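Agarase (Pseudoalteromonas fuliginea, PDB 6XJ9) probably hydrolyses agarose, as a family GH50 glycoside hydrolase of a marine bacterium. Local coordinates at residues A92-Y106 with T118-Y132. Residues are numbered along the deposited sequence; the frame is centred on the assembly and turned at random.
Sequences AFELANPGTHSVQIY and TRSVNVPVGGYNTYY
N97 reaches across to residues 123-126. CB lies 3.3 Å from P124 O and also touches V123 CG1; CG, anti to the backbone N (chi1 168°), carries the amide over V125 CA. At the tip, ND2 donates to V123 O at 3.1 Å and, nearly in its own amide plane, to H101 O, while OD1 accepts from G99 N, closing an Asx turn. V103 N approaches V123 O from the opposite face of that carbonyl's plane, so two donors grip one acceptor. A lysine in place of N97 would probably leave G99 N without its side-chain acceptor and set the 98-101 loop free to shift. Strand 92-97 pairs antiparallel with 128-132 in the CBM-like domain, N97 making its last bridge with G126, while 103-106 pairs separately with 118-123 in a beta hairpin; between L95 and N97 the register slips by one, a beta bulge. Near it, A96 CB sits 3.5 Å from the centroid of the Y128 ring and 3° off its normal, a CH-pi contact. On the hairpin, Q104 NE2 donates to S120 OG at 2.9 Å, and that hydroxyl donates to I105 O at 2.8 Å.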
ATOM      1  N   ALA A  92      10.916  16.953  22.843  1.00 26.61           N
ATOM      2  CA  ALA A  92      10.557  16.889  21.435  1.00 27.76           C
ATOM      3  C   ALA A  92      11.799  16.665  20.582  1.00 27.46           C
ATOM      4  O   ALA A  92      12.839  17.278  20.827  1.00 27.79           O
ATOM      5  CB  ALA A  92       9.858  18.164  21.044  1.00 24.75           C
ATOM      6  N   PHE A  93      11.666  15.794  19.575  1.00 27.11           N
ATOM      7  CA  PHE A  93      12.739  15.498  18.640  1.00 26.34           C
ATOM      8  C   PHE A  93      12.281  15.822  17.222  1.00 26.63           C
ATOM      9  O   PHE A  93      11.213  15.389  16.795  1.00 25.33           O
ATOM     10  CB  PHE A  93      13.126  14.017  18.717  1.00 27.02           C
ATOM     11  CG  PHE A  93      13.593  13.522  20.064  1.00 27.81           C
ATOM     12  CD1 PHE A  93      12.691  13.294  21.094  1.00 28.60           C
ATOM     13  CD2 PHE A  93      14.935  13.264  20.303  1.00 28.78           C
ATOM     14  CE1 PHE A  93      13.119  12.826  22.330  1.00 29.07           C
ATOM     15  CE2 PHE A  93      15.362  12.797  21.541  1.00 28.08           C
ATOM     16  CZ  PHE A  93      14.454  12.578  22.552  1.00 27.09           C
ATOM     17  N   GLU A  94      13.104  16.574  16.488  1.00 27.60           N
ATOM     18  CA  GLU A  94      12.839  16.818  15.081  1.00 29.08           C
ATOM     19  C   GLU A  94      13.685  15.857  14.250  1.00 28.26           C
ATOM     20  O   GLU A  94      14.916  15.948  14.263  1.00 28.69           O
ATOM     21  CB  GLU A  94      13.118  18.275  14.724  1.00 33.62           C
ATOM     22  CG  GLU A  94      11.905  19.164  14.872  1.00 37.92           C
ATOM     23  CD  GLU A  94      12.109  20.537  14.259  1.00 41.74           C
ATOM     24  OE1 GLU A  94      12.903  21.318  14.827  1.00 43.55           O
ATOM     25  OE2 GLU A  94      11.502  20.805  13.201  1.00 43.06           O
ATOM     26  N   LEU A  95      13.003  14.935  13.551  1.00 24.69           N
ATOM     27  CA  LEU A  95      13.628  13.738  13.004  1.00 24.86           C
ATOM     28  C   LEU A  95      13.210  13.529  11.555  1.00 24.07           C
ATOM     29  O   LEU A  95      12.034  13.628  11.222  1.00 25.29           O
ATOM     30  CB  LEU A  95      13.231  12.510  13.838  1.00 23.81           C
ATOM     31  CG  LEU A  95      13.580  12.551  15.327  1.00 23.99           C
ATOM     32  CD1 LEU A  95      12.954  11.380  16.073  1.00 21.33           C
ATOM     33  CD2 LEU A  95      15.089  12.585  15.550  1.00 22.79           C
ATOM     34  N   ALA A  96      14.193  13.196  10.718  1.00 26.10           N
ATOM     35  CA  ALA A  96      13.953  12.708   9.372  1.00 27.48           C
ATOM     36  C   ALA A  96      14.559  11.315   9.234  1.00 26.76           C
ATOM     37  O   ALA A  96      15.276  10.860  10.119  1.00 25.97           O
ATOM     38  CB  ALA A  96      14.538  13.665   8.363  1.00 27.17           C
ATOM     39  N   ASN A  97      14.273  10.648   8.113  1.00 26.38           N
ATOM     40  CA  ASN A  97      14.821   9.324   7.876  1.00 26.40           C
ATOM     41  C   ASN A  97      15.264   9.237   6.417  1.00 27.65           C
ATOM     42  O   ASN A  97      14.445   9.032   5.527  1.00 27.28           O
ATOM     43  CB  ASN A  97      13.828   8.243   8.315  1.00 25.16           C
ATOM     44  CG  ASN A  97      14.182   6.848   7.846  1.00 22.52           C
ATOM     45  OD1 ASN A  97      15.268   6.619   7.325  1.00 24.71           O
ATOM     46  ND2 ASN A  97      13.266   5.915   8.025  1.00 21.55           N
ATOM     47  N   PRO A  98      16.573   9.413   6.128  1.00 29.11           N
ATOM     48  CA  PRO A  98      17.078   9.308   4.760  1.00 31.06           C
ATOM     49  C   PRO A  98      17.360   7.879   4.292  1.00 31.04           C
ATOM     50  O   PRO A  98      17.905   7.695   3.210  1.00 36.20           O
ATOM     51  CB  PRO A  98      18.377  10.133   4.815  1.00 31.88           C
ATOM     52  CG  PRO A  98      18.862   9.995   6.252  1.00 32.46           C
ATOM     53  CD  PRO A  98      17.618   9.798   7.096  1.00 29.95           C
ATOM     54  N   GLY A  99      16.994   6.884   5.111  1.00 31.24           N
ATOM     55  CA  GLY A  99      17.214   5.476   4.817  1.00 28.86           C
ATOM     56  C   GLY A  99      16.160   4.944   3.851  1.00 29.60           C
ATOM     57  O   GLY A  99      15.393   5.722   3.288  1.00 29.58           O
ATOM     58  N   THR A 100      16.146   3.619   3.648  1.00 30.39           N
ATOM     59  CA  THR A 100      15.251   3.009   2.673  1.00 30.36           C
ATOM     60  C   THR A 100      14.107   2.286   3.384  1.00 28.48           C
ATOM     61  O   THR A 100      13.128   1.896   2.752  1.00 27.72           O
ATOM     62  CB  THR A 100      16.015   2.126   1.671  1.00 32.86           C
ATOM     63  OG1 THR A 100      16.752   1.123   2.374  1.00 30.02           O
ATOM     64  CG2 THR A 100      16.933   2.917   0.760  1.00 33.25           C
ATOM     65  N   HIS A 101      14.244   2.109   4.703  1.00 26.20           N
ATOM     66  CA  HIS A 101      13.220   1.476   5.521  1.00 25.71           C
ATOM     67  C   HIS A 101      12.786   2.442   6.615  1.00 23.27           C
ATOM     68  O   HIS A 101      13.588   3.252   7.064  1.00 23.71           O
ATOM     69  CB  HIS A 101      13.745   0.180   6.156  1.00 27.25           C
ATOM     70  CG  HIS A 101      14.159  -0.843   5.157  1.00 29.31           C
ATOM     71  ND1 HIS A 101      15.481  -1.015   4.777  1.00 31.09           N
ATOM     72  CD2 HIS A 101      13.434  -1.729   4.448  1.00 30.09           C
ATOM     73  CE1 HIS A 101      15.551  -1.964   3.871  1.00 30.69           C
ATOM     74  NE2 HIS A 101      14.307  -2.421   3.657  1.00 31.67           N
ATOM     75  N   SER A 102      11.517   2.340   7.023  1.00 22.03           N
ATOM     76  CA  SER A 102      11.008   3.016   8.205  1.00 21.52           C
ATOM     77  C   SER A 102      11.752   2.488   9.431  1.00 21.72           C
ATOM     78  O   SER A 102      12.266   1.367   9.405  1.00 21.53           O
ATOM     79  CB  SER A 102       9.522   2.832   8.331  1.00 21.82           C
ATOM     80  OG  SER A 102       9.197   1.553   8.873  1.00 23.25           O
ATOM     81  N   VAL A 103      11.856   3.319  10.476  1.00 20.68           N
ATOM     82  CA  VAL A 103      12.588   2.923  11.668  1.00 20.94           C
ATOM     83  C   VAL A 103      11.697   3.132  12.884  1.00 21.96           C
ATOM     84  O   VAL A 103      11.225   4.243  13.128  1.00 23.11           O
ATOM     85  CB  VAL A 103      13.954   3.627  11.826  1.00 20.23           C
ATOM     86  CG1 VAL A 103      13.826   5.143  11.951  1.00 18.80           C
ATOM     87  CG2 VAL A 103      14.731   3.068  13.015  1.00 18.56           C
ATOM     88  N   GLN A 104      11.483   2.038  13.625  1.00 21.75           N
ATOM     89  CA  GLN A 104      10.930   2.097  14.963  1.00 21.25           C
ATOM     90  C   GLN A 104      12.074   2.385  15.923  1.00 22.15           C
ATOM     91  O   GLN A 104      12.919   1.521  16.157  1.00 22.07           O
ATOM     92  CB  GLN A 104      10.238   0.780  15.342  1.00 20.35           C
ATOM     93  CG  GLN A 104       9.686   0.789  16.760  1.00 19.30           C
ATOM     94  CD  GLN A 104       8.891  -0.446  17.102  1.00 19.51           C
ATOM     95  OE1 GLN A 104       8.828  -1.405  16.339  1.00 19.97           O
ATOM     96  NE2 GLN A 104       8.274  -0.435  18.267  1.00 18.39           N
ATOM     97  N   ILE A 105      12.082   3.606  16.472  1.00 21.99           N
ATOM     98  CA  ILE A 105      13.062   3.968  17.488  1.00 22.40           C
ATOM     99  C   ILE A 105      12.474   3.687  18.868  1.00 22.09           C
ATOM    100  O   ILE A 105      11.266   3.769  19.080  1.00 23.12           O
ATOM    101  CB  ILE A 105      13.529   5.433  17.347  1.00 21.28           C
ATOM    102  CG1 ILE A 105      12.348   6.409  17.364  1.00 21.64           C
ATOM    103  CG2 ILE A 105      14.383   5.613  16.104  1.00 20.44           C
ATOM    104  CD1 ILE A 105      12.740   7.868  17.351  1.00 22.03           C
ATOM    105  N   TYR A 106      13.357   3.312  19.790  1.00 21.15           N
ATOM    106  CA  TYR A 106      13.014   3.207  21.192  1.00 21.40           C
ATOM    107  C   TYR A 106      13.666   4.392  21.891  1.00 23.40           C
ATOM    108  O   TYR A 106      14.841   4.678  21.654  1.00 21.56           O
ATOM    109  CB  TYR A 106      13.497   1.861  21.740  1.00 21.72           C
ATOM    110  CG  TYR A 106      12.713   0.683  21.213  1.00 20.50           C
ATOM    111  CD1 TYR A 106      12.989   0.145  19.964  1.00 19.44           C
ATOM    112  CD2 TYR A 106      11.694   0.112  21.963  1.00 19.90           C
ATOM    113  CE1 TYR A 106      12.263  -0.931  19.467  1.00 19.35           C
ATOM    114  CE2 TYR A 106      10.968  -0.973  21.488  1.00 19.02           C
ATOM    115  CZ  TYR A 106      11.247  -1.485  20.226  1.00 20.13           C
ATOM    116  OH  TYR A 106      10.532  -2.552  19.740  1.00 20.36           O
ATOM    117  N   THR A 118      10.782   3.343  28.786  1.00 30.44           N
ATOM    118  CA  THR A 118      10.860   3.096  27.353  1.00 29.36           C
ATOM    119  C   THR A 118       9.602   3.610  26.648  1.00 27.92           C
ATOM    120  O   THR A 118       8.492   3.196  26.982  1.00 26.76           O
ATOM    121  CB  THR A 118      11.029   1.595  27.087  1.00 29.32           C
ATOM    122  OG1 THR A 118      12.148   1.122  27.840  1.00 26.12           O
ATOM    123  CG2 THR A 118      11.202   1.272  25.617  1.00 28.97           C
ATOM    124  N   ARG A 119       9.804   4.505  25.666  1.00 26.38           N
ATOM    125  CA  ARG A 119       8.791   4.901  24.692  1.00 25.44           C
ATOM    126  C   ARG A 119       9.265   4.466  23.301  1.00 25.76           C
ATOM    127  O   ARG A 119      10.431   4.113  23.141  1.00 25.82           O
ATOM    128  CB  ARG A 119       8.539   6.410  24.765  1.00 26.44           C
ATOM    129  CG  ARG A 119       7.955   6.898  26.087  1.00 26.30           C
ATOM    130  CD  ARG A 119       8.139   8.391  26.295  1.00 26.19           C
ATOM    131  NE  ARG A 119       7.426   8.864  27.480  1.00 27.41           N
ATOM    132  CZ  ARG A 119       7.968   9.096  28.676  1.00 29.45           C
ATOM    133  NH1 ARG A 119       9.261   8.897  28.889  1.00 28.68           N
ATOM    134  NH2 ARG A 119       7.203   9.516  29.664  1.00 29.98           N
ATOM    135  N   SER A 120       8.361   4.449  22.305  1.00 23.73           N
ATOM    136  CA  SER A 120       8.693   4.007  20.956  1.00 22.43           C
ATOM    137  C   SER A 120       7.820   4.712  19.917  1.00 21.41           C
ATOM    138  O   SER A 120       6.668   5.033  20.178  1.00 22.47           O
ATOM    139  CB  SER A 120       8.576   2.502  20.829  1.00 23.76           C
ATOM    140  OG  SER A 120       9.041   2.069  19.554  1.00 24.38           O
ATOM    141  N   VAL A 121       8.369   4.927  18.719  1.00 21.74           N
ATOM    142  CA  VAL A 121       7.591   5.479  17.621  1.00 20.82           C
ATOM    143  C   VAL A 121       8.217   5.048  16.297  1.00 20.51           C
ATOM    144  O   VAL A 121       9.407   4.746  16.239  1.00 19.39           O
ATOM    145  CB  VAL A 121       7.461   7.013  17.727  1.00 21.02           C
ATOM    146  CG1 VAL A 121       8.762   7.728  17.393  1.00 20.91           C
ATOM    147  CG2 VAL A 121       6.333   7.545  16.857  1.00 20.28           C
ATOM    148  N   ASN A 122       7.407   5.025  15.232  1.00 20.07           N
ATOM    149  CA  ASN A 122       7.934   4.797  13.901  1.00 20.75           C
ATOM    150  C   ASN A 122       8.265   6.140  13.252  1.00 20.76           C
ATOM    151  O   ASN A 122       7.468   7.064  13.335  1.00 21.06           O
ATOM    152  CB  ASN A 122       6.985   3.956  13.040  1.00 19.43           C
ATOM    153  CG  ASN A 122       7.572   3.647  11.675  1.00 19.89           C
ATOM    154  OD1 ASN A 122       7.590   4.501  10.791  1.00 19.38           O
ATOM    155  ND2 ASN A 122       8.051   2.429  11.484  1.00 18.38           N
ATOM    156  N   VAL A 123       9.441   6.219  12.611  1.00 21.23           N
ATOM    157  CA  VAL A 123       9.868   7.358  11.805  1.00 21.74           C
ATOM    158  C   VAL A 123       9.888   6.920  10.344  1.00 23.62           C
ATOM    159  O   VAL A 123      10.849   6.291   9.901  1.00 22.76           O
ATOM    160  CB  VAL A 123      11.258   7.897  12.213  1.00 21.98           C
ATOM    161  CG1 VAL A 123      11.662   9.132  11.413  1.00 22.51           C
ATOM    162  CG2 VAL A 123      11.394   8.142  13.706  1.00 19.94           C
ATOM    163  N   PRO A 124       8.859   7.304   9.549  1.00 23.85           N
ATOM    164  CA  PRO A 124       8.793   6.976   8.126  1.00 23.38           C
ATOM    165  C   PRO A 124       9.998   7.525   7.363  1.00 23.20           C
ATOM    166  O   PRO A 124      10.607   8.502   7.779  1.00 22.82           O
ATOM    167  CB  PRO A 124       7.541   7.712   7.618  1.00 22.38           C
ATOM    168  CG  PRO A 124       6.725   8.016   8.860  1.00 24.08           C
ATOM    169  CD  PRO A 124       7.713   8.108  10.003  1.00 24.40           C
ATOM    170  N   VAL A 125      10.330   6.857   6.253  1.00 23.21           N
ATOM    171  CA  VAL A 125      11.274   7.337   5.262  1.00 24.33           C
ATOM    172  C   VAL A 125      10.778   8.703   4.785  1.00 26.05           C
ATOM    173  O   VAL A 125       9.614   8.846   4.425  1.00 23.78           O
ATOM    174  CB  VAL A 125      11.357   6.316   4.107  1.00 25.83           C
ATOM    175  CG1 VAL A 125      11.955   6.885   2.828  1.00 26.08           C
ATOM    176  CG2 VAL A 125      12.092   5.048   4.535  1.00 26.58           C
ATOM    177  N   GLY A 126      11.661   9.709   4.810  1.00 25.08           N
ATOM    178  CA  GLY A 126      11.257  11.040   4.385  1.00 26.09           C
ATOM    179  C   GLY A 126      11.802  12.130   5.306  1.00 27.16           C
ATOM    180  O   GLY A 126      12.701  11.878   6.111  1.00 25.94           O
ATOM    181  N   GLY A 127      11.225  13.333   5.184  1.00 25.20           N
ATOM    182  CA  GLY A 127      11.772  14.521   5.821  1.00 26.17           C
ATOM    183  C   GLY A 127      11.343  14.662   7.283  1.00 26.63           C
ATOM    184  O   GLY A 127      10.973  13.691   7.943  1.00 28.13           O
ATOM    185  N   TYR A 128      11.358  15.905   7.766  1.00 26.88           N
ATOM    186  CA  TYR A 128      11.344  16.176   9.191  1.00 26.29           C
ATOM    187  C   TYR A 128       9.921  16.281   9.731  1.00 26.86           C
ATOM    188  O   TYR A 128       9.057  16.938   9.149  1.00 25.84           O
ATOM    189  CB  TYR A 128      12.185  17.420   9.486  1.00 26.39           C
ATOM    190  CG  TYR A 128      13.671  17.191   9.394  1.00 26.44           C
ATOM    191  CD1 TYR A 128      14.379  16.696  10.478  1.00 27.06           C
ATOM    192  CD2 TYR A 128      14.369  17.454   8.227  1.00 27.52           C
ATOM    193  CE1 TYR A 128      15.744  16.469  10.402  1.00 28.40           C
ATOM    194  CE2 TYR A 128      15.734  17.236   8.132  1.00 28.43           C
ATOM    195  CZ  TYR A 128      16.423  16.746   9.230  1.00 28.54           C
ATOM    196  OH  TYR A 128      17.767  16.526   9.159  1.00 30.38           O
ATOM    197  N   ASN A 129       9.713  15.621  10.873  1.00 25.86           N
ATOM    198  CA  ASN A 129       8.494  15.711  11.655  1.00 26.13           C
ATOM    199  C   ASN A 129       8.894  15.836  13.118  1.00 26.59           C
ATOM    200  O   ASN A 129      10.032  15.526  13.475  1.00 26.89           O
ATOM    201  CB  ASN A 129       7.599  14.492  11.407  1.00 26.61           C
ATOM    202  CG  ASN A 129       7.094  14.460   9.984  1.00 26.96           C
ATOM    203  OD1 ASN A 129       6.142  15.162   9.646  1.00 28.33           O
ATOM    204  ND2 ASN A 129       7.745  13.682   9.133  1.00 26.27           N
ATOM    205  N   THR A 130       7.952  16.278  13.954  1.00 27.12           N
ATOM    206  CA  THR A 130       8.210  16.379  15.381  1.00 26.46           C
ATOM    207  C   THR A 130       7.565  15.199  16.102  1.00 24.81           C
ATOM    208  O   THR A 130       6.398  14.877  15.877  1.00 23.07           O
ATOM    209  CB  THR A 130       7.857  17.768  15.935  1.00 28.23           C
ATOM    210  OG1 THR A 130       8.798  18.684  15.376  1.00 30.12           O
ATOM    211  CG2 THR A 130       7.971  17.848  17.441  1.00 28.32           C
ATOM    212  N   TYR A 131       8.374  14.563  16.954  1.00 24.29           N
ATOM    213  CA  TYR A 131       7.985  13.448  17.801  1.00 24.86           C
ATOM    214  C   TYR A 131       8.159  13.889  19.246  1.00 25.84           C
ATOM    215  O   TYR A 131       9.228  14.371  19.620  1.00 29.15           O
ATOM    216  CB  TYR A 131       8.841  12.224  17.470  1.00 23.75           C
ATOM    217  CG  TYR A 131       8.733  11.834  16.020  1.00 23.26           C
ATOM    218  CD1 TYR A 131       9.463  12.497  15.039  1.00 23.64           C
ATOM    219  CD2 TYR A 131       7.848  10.842  15.620  1.00 22.69           C
ATOM    220  CE1 TYR A 131       9.333  12.165  13.698  1.00 23.38           C
ATOM    221  CE2 TYR A 131       7.707  10.502  14.286  1.00 23.71           C
ATOM    222  CZ  TYR A 131       8.457  11.157  13.324  1.00 24.16           C
ATOM    223  OH  TYR A 131       8.303  10.801  12.016  1.00 23.43           O
ATOM    224  N   TYR A 132       7.098  13.756  20.045  1.00 24.81           N
ATOM    225  CA  TYR A 132       7.161  14.310  21.387  1.00 25.04           C
ATOM    226  C   TYR A 132       6.726  13.277  22.422  1.00 24.22           C
ATOM    227  O   TYR A 132       5.971  12.349  22.128  1.00 24.84           O
ATOM    228  CB  TYR A 132       6.375  15.621  21.455  1.00 25.55           C
ATOM    229  CG  TYR A 132       4.887  15.435  21.317  1.00 26.10           C
ATOM    230  CD1 TYR A 132       4.117  15.022  22.398  1.00 25.69           C
ATOM    231  CD2 TYR A 132       4.247  15.668  20.109  1.00 27.06           C
ATOM    232  CE1 TYR A 132       2.749  14.837  22.283  1.00 25.18           C
ATOM    233  CE2 TYR A 132       2.875  15.495  19.983  1.00 27.18           C
ATOM    234  CZ  TYR A 132       2.130  15.077  21.073  1.00 25.96           C
ATOM    235  OH  TYR A 132       0.780  14.899  20.968  1.00 30.54           O
TER
HETATM  236  O   HOH W   1       9.955  12.023  10.362  1.00 20.95           O